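Local coordinates for probable adhesion protein (PDB 6R3Z), which probably serves as a periplasmic solute-binding protein that captures divalent metal ions, ferrous iron among them, for a bacterial transport system, at residues V123-A127 with A145-A149; Y148-L152 with K260-E264; T12-Y16 with H111-S115. All blocks are in the same frame, centred on the assembly; numbering follows the deposited sequence.

Contact 1: residues V123-A127 with A145-A149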
# COMPACT_ATOMS: atom_id res chain seq x y z
N VAL A 123 3.39 10.92 4.63
CA VAL A 123 4.73 11.48 4.44
C VAL A 123 4.90 12.73 5.33
O VAL A 123 5.90 12.83 6.05
CB VAL A 123 5.02 11.75 2.94
CG1 VAL A 123 6.18 12.74 2.75
CG2 VAL A 123 5.31 10.44 2.21
N ASN A 124 3.89 13.63 5.32
CA ASN A 124 3.94 14.85 6.13
C ASN A 124 3.95 14.55 7.63
O ASN A 124 4.72 15.17 8.37
CB ASN A 124 2.83 15.83 5.73
CG ASN A 124 3.05 16.40 4.35
OD1 ASN A 124 4.18 16.59 3.89
ND2 ASN A 124 1.96 16.76 3.68
N THR A 125 3.17 13.55 8.06
CA THR A 125 3.11 13.13 9.48
C THR A 125 4.46 12.55 9.91
O THR A 125 4.99 12.93 10.96
CB THR A 125 1.94 12.17 9.70
OG1 THR A 125 0.73 12.91 9.51
CG2 THR A 125 1.93 11.57 11.11
N ILE A 126 5.02 11.64 9.07
CA ILE A 126 6.32 11.04 9.37
C ILE A 126 7.41 12.13 9.51
O ILE A 126 8.13 12.13 10.50
CB ILE A 126 6.68 9.93 8.33
CG1 ILE A 126 5.67 8.74 8.41
CG2 ILE A 126 8.11 9.41 8.56
CD1 ILE A 126 5.58 7.88 7.12
N ALA A 127 7.49 13.06 8.55
CA ALA A 127 8.49 14.13 8.56
C ALA A 127 8.40 15.01 9.82
O ALA A 127 9.42 15.35 10.40
CB ALA A 127 8.36 15.01 7.31
N ALA A 145 10.02 16.27 2.53
CA ALA A 145 8.65 15.79 2.48
C ALA A 145 7.84 16.62 1.46
O ALA A 145 7.12 16.05 0.64
CB ALA A 145 8.01 15.83 3.85
N ARG A 146 8.04 17.95 1.45
CA ARG A 146 7.32 18.81 0.50
C ARG A 146 7.72 18.51 -0.96
O ARG A 146 6.83 18.44 -1.81
CB ARG A 146 7.44 20.31 0.86
CG ARG A 146 6.87 20.68 2.23
CD ARG A 146 5.40 20.30 2.45
NE ARG A 146 4.90 20.69 3.78
CZ ARG A 146 5.05 19.96 4.89
NH1 ARG A 146 4.56 20.40 6.04
NH2 ARG A 146 5.71 18.81 4.85
N ALA A 147 9.03 18.29 -1.23
CA ALA A 147 9.51 17.94 -2.59
C ALA A 147 8.94 16.57 -3.01
O ALA A 147 8.50 16.41 -4.16
CB ALA A 147 11.03 17.90 -2.62
N TYR A 148 8.88 15.62 -2.07
CA TYR A 148 8.39 14.28 -2.37
C TYR A 148 6.90 14.32 -2.72
O TYR A 148 6.50 13.74 -3.73
CB TYR A 148 8.68 13.30 -1.23
CG TYR A 148 8.37 11.86 -1.56
CD1 TYR A 148 8.91 11.25 -2.70
CD2 TYR A 148 7.61 11.07 -0.70
CE1 TYR A 148 8.69 9.90 -2.98
CE2 TYR A 148 7.35 9.73 -0.99
CZ TYR A 148 7.91 9.14 -2.11
OH TYR A 148 7.64 7.82 -2.38
N ALA A 149 6.10 15.07 -1.92
CA ALA A 149 4.66 15.29 -2.13
C ALA A 149 4.41 15.94 -3.51
O ALA A 149 3.46 15.57 -4.19
CB ALA A 149 4.09 16.16 -1.02
O HOH W 1 5.57 17.62 7.60

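Contact 2: residues Y148-L152 with K260-E264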
# COMPACT_ATOMS: atom_id res chain seq x y z
N TYR A 148 8.88 15.62 -2.07
CA TYR A 148 8.39 14.28 -2.37
C TYR A 148 6.90 14.32 -2.72
O TYR A 148 6.50 13.74 -3.73
CB TYR A 148 8.68 13.30 -1.23
CG TYR A 148 8.37 11.86 -1.56
CD1 TYR A 148 8.91 11.25 -2.70
CD2 TYR A 148 7.61 11.07 -0.70
CE1 TYR A 148 8.69 9.90 -2.98
CE2 TYR A 148 7.35 9.73 -0.99
CZ TYR A 148 7.91 9.14 -2.11
OH TYR A 148 7.64 7.82 -2.38
N ALA A 149 6.10 15.07 -1.92
CA ALA A 149 4.66 15.29 -2.13
C ALA A 149 4.41 15.94 -3.51
O ALA A 149 3.46 15.57 -4.19
CB ALA A 149 4.09 16.16 -1.02
N LYS A 150 5.32 16.85 -3.95
CA LYS A 150 5.19 17.50 -5.26
C LYS A 150 5.33 16.43 -6.38
O LYS A 150 4.55 16.43 -7.34
CB LYS A 150 6.25 18.61 -5.41
CG LYS A 150 6.01 19.51 -6.61
CD LYS A 150 7.05 20.62 -6.71
CE LYS A 150 6.87 21.37 -8.01
NZ LYS A 150 8.02 22.28 -8.28
N ARG A 151 6.30 15.50 -6.23
CA ARG A 151 6.53 14.41 -7.19
C ARG A 151 5.31 13.49 -7.24
O ARG A 151 4.90 13.09 -8.33
CB ARG A 151 7.82 13.61 -6.88
CG ARG A 151 9.10 14.40 -7.21
CD ARG A 151 10.25 13.52 -7.72
NE ARG A 151 10.49 12.30 -6.93
CZ ARG A 151 11.16 12.26 -5.78
NH1 ARG A 151 11.63 13.37 -5.23
NH2 ARG A 151 11.37 11.09 -5.17
N LEU A 152 4.71 13.19 -6.09
CA LEU A 152 3.53 12.30 -6.04
C LEU A 152 2.32 12.93 -6.77
O LEU A 152 1.62 12.23 -7.51
CB LEU A 152 3.18 11.84 -4.61
CG LEU A 152 4.28 11.05 -3.85
CD1 LEU A 152 3.83 10.71 -2.42
CD2 LEU A 152 4.75 9.80 -4.63
N LYS A 260 10.85 2.80 -5.37
CA LYS A 260 9.86 1.75 -5.59
C LYS A 260 8.42 2.27 -5.58
O LYS A 260 7.64 1.96 -6.50
CB LYS A 260 9.99 0.62 -4.56
CG LYS A 260 9.14 -0.60 -4.96
CD LYS A 260 9.17 -1.67 -3.88
CE LYS A 260 8.42 -2.93 -4.24
NZ LYS A 260 8.97 -3.57 -5.47
N TYR A 261 8.06 3.03 -4.53
CA TYR A 261 6.70 3.54 -4.39
C TYR A 261 6.26 4.34 -5.61
O TYR A 261 5.21 4.03 -6.18
CB TYR A 261 6.49 4.35 -3.10
CG TYR A 261 5.05 4.76 -2.94
CD1 TYR A 261 4.08 3.83 -2.56
CD2 TYR A 261 4.62 6.04 -3.30
CE1 TYR A 261 2.73 4.18 -2.49
CE2 TYR A 261 3.28 6.40 -3.22
CZ TYR A 261 2.33 5.47 -2.81
OH TYR A 261 0.99 5.77 -2.83
N GLU A 262 7.03 5.36 -6.00
CA GLU A 262 6.60 6.19 -7.13
C GLU A 262 6.57 5.42 -8.48
O GLU A 262 5.63 5.59 -9.26
CB GLU A 262 7.38 7.50 -7.21
CG GLU A 262 8.84 7.42 -7.57
CD GLU A 262 9.47 8.71 -7.09
OE1 GLU A 262 9.38 9.75 -7.80
OE2 GLU A 262 10.01 8.71 -5.97
N GLU A 263 7.53 4.51 -8.70
CA GLU A 263 7.60 3.69 -9.92
C GLU A 263 6.35 2.80 -10.06
O GLU A 263 5.67 2.85 -11.10
CB GLU A 263 8.88 2.82 -9.95
CG GLU A 263 10.15 3.63 -10.19
CD GLU A 263 11.45 2.92 -9.90
OE1 GLU A 263 11.54 1.69 -10.15
OE2 GLU A 263 12.40 3.58 -9.43
N GLU A 264 6.01 2.06 -9.00
CA GLU A 264 4.87 1.13 -9.01
C GLU A 264 3.53 1.84 -8.92
O GLU A 264 2.57 1.35 -9.54
CB GLU A 264 5.05 0.06 -7.95
CG GLU A 264 6.37 -0.66 -8.19
CD GLU A 264 6.61 -1.98 -7.50
OE1 GLU A 264 5.72 -2.43 -6.74
OE2 GLU A 264 7.72 -2.54 -7.69
O HOH W 2 9.21 6.69 -4.32

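Contact 3: residues T12-Y16 with H111-S115. With NI (nickel (II) ion), chain B.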
# COMPACT_ATOMS: atom_id res chain seq x y z
N THR A 12 8.25 -1.07 8.05
CA THR A 12 7.62 -2.39 8.01
C THR A 12 7.27 -2.90 6.61
O THR A 12 7.33 -4.11 6.39
CB THR A 12 6.38 -2.41 8.92
OG1 THR A 12 5.39 -1.56 8.34
CG2 THR A 12 6.67 -1.95 10.36
N LEU A 13 6.77 -2.02 5.75
CA LEU A 13 6.33 -2.35 4.39
C LEU A 13 7.09 -1.48 3.38
O LEU A 13 7.49 -0.36 3.72
CB LEU A 13 4.81 -2.14 4.23
CG LEU A 13 3.90 -2.79 5.30
CD1 LEU A 13 2.51 -2.23 5.25
CD2 LEU A 13 3.86 -4.33 5.16
N HIS A 14 7.25 -2.00 2.15
CA HIS A 14 7.98 -1.31 1.07
C HIS A 14 7.60 0.17 0.90
O HIS A 14 8.51 0.99 0.84
CB HIS A 14 7.85 -2.04 -0.27
CG HIS A 14 8.55 -3.36 -0.29
ND1 HIS A 14 8.02 -4.47 0.35
CD2 HIS A 14 9.69 -3.72 -0.91
CE1 HIS A 14 8.86 -5.46 0.10
NE2 HIS A 14 9.89 -5.06 -0.63
N PRO A 15 6.29 0.54 0.85
CA PRO A 15 5.94 1.97 0.67
C PRO A 15 6.54 2.85 1.75
O PRO A 15 7.00 3.94 1.43
CB PRO A 15 4.41 1.97 0.70
CG PRO A 15 4.04 0.61 0.18
CD PRO A 15 5.05 -0.28 0.88
N TYR A 16 6.59 2.35 3.02
CA TYR A 16 7.16 3.12 4.13
C TYR A 16 8.66 3.30 3.99
O TYR A 16 9.16 4.37 4.32
CB TYR A 16 6.74 2.58 5.50
CG TYR A 16 5.23 2.65 5.66
CD1 TYR A 16 4.61 3.82 6.09
CD2 TYR A 16 4.42 1.59 5.25
CE1 TYR A 16 3.21 3.93 6.15
CE2 TYR A 16 3.03 1.69 5.28
CZ TYR A 16 2.42 2.86 5.73
OH TYR A 16 1.05 2.94 5.75
N HIS A 111 -4.97 -0.44 3.66
CA HIS A 111 -4.12 -0.12 2.48
C HIS A 111 -4.08 1.37 2.12
O HIS A 111 -4.16 1.72 0.93
CB HIS A 111 -4.56 -0.97 1.27
CG HIS A 111 -4.50 -2.44 1.52
ND1 HIS A 111 -5.59 -3.12 2.05
CD2 HIS A 111 -3.50 -3.32 1.27
CE1 HIS A 111 -5.21 -4.39 2.12
NE2 HIS A 111 -3.96 -4.56 1.68
N THR A 112 -3.94 2.24 3.14
CA THR A 112 -3.89 3.71 2.96
C THR A 112 -2.70 4.12 2.07
O THR A 112 -2.79 5.14 1.35
CB THR A 112 -3.81 4.40 4.32
OG1 THR A 112 -2.59 4.01 4.95
CG2 THR A 112 -5.03 4.09 5.22
N PHE A 113 -1.60 3.32 2.10
CA PHE A 113 -0.40 3.60 1.29
C PHE A 113 -0.68 3.49 -0.22
O PHE A 113 0.11 4.00 -1.01
CB PHE A 113 0.79 2.72 1.69
CG PHE A 113 0.43 1.26 1.88
CD1 PHE A 113 0.51 0.37 0.82
CD2 PHE A 113 0.03 0.78 3.12
CE1 PHE A 113 0.20 -0.99 0.99
CE2 PHE A 113 -0.31 -0.57 3.30
CZ PHE A 113 -0.23 -1.44 2.22
N LEU A 114 -1.78 2.85 -0.63
CA LEU A 114 -2.10 2.77 -2.06
C LEU A 114 -3.07 3.89 -2.47
O LEU A 114 -4.11 3.64 -3.04
CB LEU A 114 -2.56 1.37 -2.49
CG LEU A 114 -1.54 0.24 -2.23
CD1 LEU A 114 -2.18 -1.13 -2.38
CD2 LEU A 114 -0.31 0.37 -3.09
N SER A 115 -2.73 5.11 -2.09
CA SER A 115 -3.49 6.33 -2.38
C SER A 115 -2.46 7.43 -2.43
O SER A 115 -1.61 7.51 -1.53
CB SER A 115 -4.48 6.64 -1.26
OG SER A 115 -4.89 8.00 -1.28
NI NI B . -2.75 -6.39 1.86

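Contact 1: residues V123-A127 with A145-A149
This is antiparallel helix-helix packing between helix 116-133 and helix 138-160, two helices consecutive in the chain, and it lies far from the metal site. The short axes of 123-127 and 145-149 approach to 9.9 Å with their N-to-C directions 169° apart, the nearest CA atoms are those of Asn124 and Ala145, 6.0 Å apart, and 270 Å² is buried between the two segments in total. Ala145 is the small residue at the middle of the interface: its CB lies 3.6 Å from Ala127 CB and 3.8 Å from Val123 CG1. The other methyl of Val123, CG2, reaches the edge of the Tyr148 ring at 3.8 Å from CD2. In the solute-binding protein 9 fold a long helix spans the two lobes, and helix 138-160, 23 residues long, is consistent with that backbone helix; helix 116-133 lies against it, with Val123 and Ala127 also meeting Tyr19 and Ile23 of helix 14-24. Polar atoms close the outer side. Asn124 OD1 comes within 2.9 Å of Arg146 NH2, but the angle is too poor for a hydrogen bond, and Asn124 CG sits over one face of the guanidinium. A water makes the link instead, donating to Asn124 O at 2.7 Å and accepting from Arg146 NH2 at 3.0 Å.

Contact 2: residues Y148-L152 with K260-E264
Lys260, in the first turn of helix 260-277, turns away from segment 148-152; its NZ instead forms a salt bridge with Glu264 OE2 at 2.7 Å, one turn along its own helix. Tyr261 points toward helix 138-160, and the edge of its ring meets Leu152, with CE2 4.0 Å from Leu152 CD2. Tyr148 OH approaches the same ring, 3.6 Å from Tyr261 CD2. The hydroxyl of Tyr261 is used elsewhere, bonding to Phe113 O and Ser119 OG. Glu262 has the largest covered area, 76 Å², and its CA is 6.9 Å from that of Leu152. Its carboxylate meets Arg151 in a two-pronged salt bridge: NE donates to OE1 and NH2 to OE2, each at 2.9 Å, with N-H...O angles of 175° and 165°. A water accepts from Tyr148 OH at 2.7 Å and from Glu262 N at 3.1 Å, and donates to Glu262 OE2 at 2.7 Å. The segment axes run nearly parallel, 14° apart, at 11.4 Å, a wide spacing that polar side chains and the water span. The near-linear bidentate geometry implies a directional charge pair between exposed Arg151 and the partly exposed Glu262, joining helix 138-160 to helix 260-277 beside the buried contact of Leu152 with Tyr261.

Contact 3: residues T12-Y16 with H111-S115
Phe113 projects its ring among three side chains of segment 12-16 and accounts for 85 of the 200 Å² buried here. Leu13 CD1 touches its CE2 at 3.8 Å, Pro15 CG its CD1 at 3.6 Å, and Tyr16 OH its edge at 3.6 Å from CD2. The Tyr16 and Phe113 rings form an oblique pair, with centroids 5.9 Å apart and planes at 73°. No hydrogen bond crosses between the segments: Tyr16 OH lies 3.9 Å from Thr112 OG1, and each is satisfied elsewhere, by Gln122 and Asn88 respectively. The contact is therefore apolar, with the nearest CA atoms, those of Pro15 and Phe113, 6.6 Å apart. Leu13 is the N-cap residue of helix 14-24, which follows strand 8-11. On the other side, a type I turn from His111 to Leu114, closed by Leu114 N to His111 O at 3.1 Å, presents Phe113 toward the helix start while the CA-to-CB bond of His111 points away from it. His111 NE2 binds nickel at 2.2 Å, and His41, His66, His177, His199 and His250 complete the six-histidine site. A metal held between two lobes, each with a parallel four-stranded sheet, is characteristic of the solute-binding protein 9 family.

Overall arrangement
Contacts 1 and 2 use overlapping parts of helix 138-160 (Tyr148 and Ala149 are common), with centres 11 Å apart; the Tyr148 ring meets Val123 in one and its hydroxyl approaches Tyr261 in the other. Contact 2 then leads to contact 3, whose centre is about 12 Å from that of contact 2: Tyr261 OH lies 2.7 Å from Phe113 O, a probable hydrogen bond, and Tyr261 CD1 packs 3.8 Å from Pro15 CB. A looser touch, Ile126 CD1 to Tyr16 CD1 at 4.3 Å, joins contacts 1 and 3. Contact 3 alone includes a nickel ligand, His111; the Tyr261 side chain is about 13 Å from the ion, and contact 1 lies away from the site. Packing thus runs continuously from the helices to the metal-binding turn.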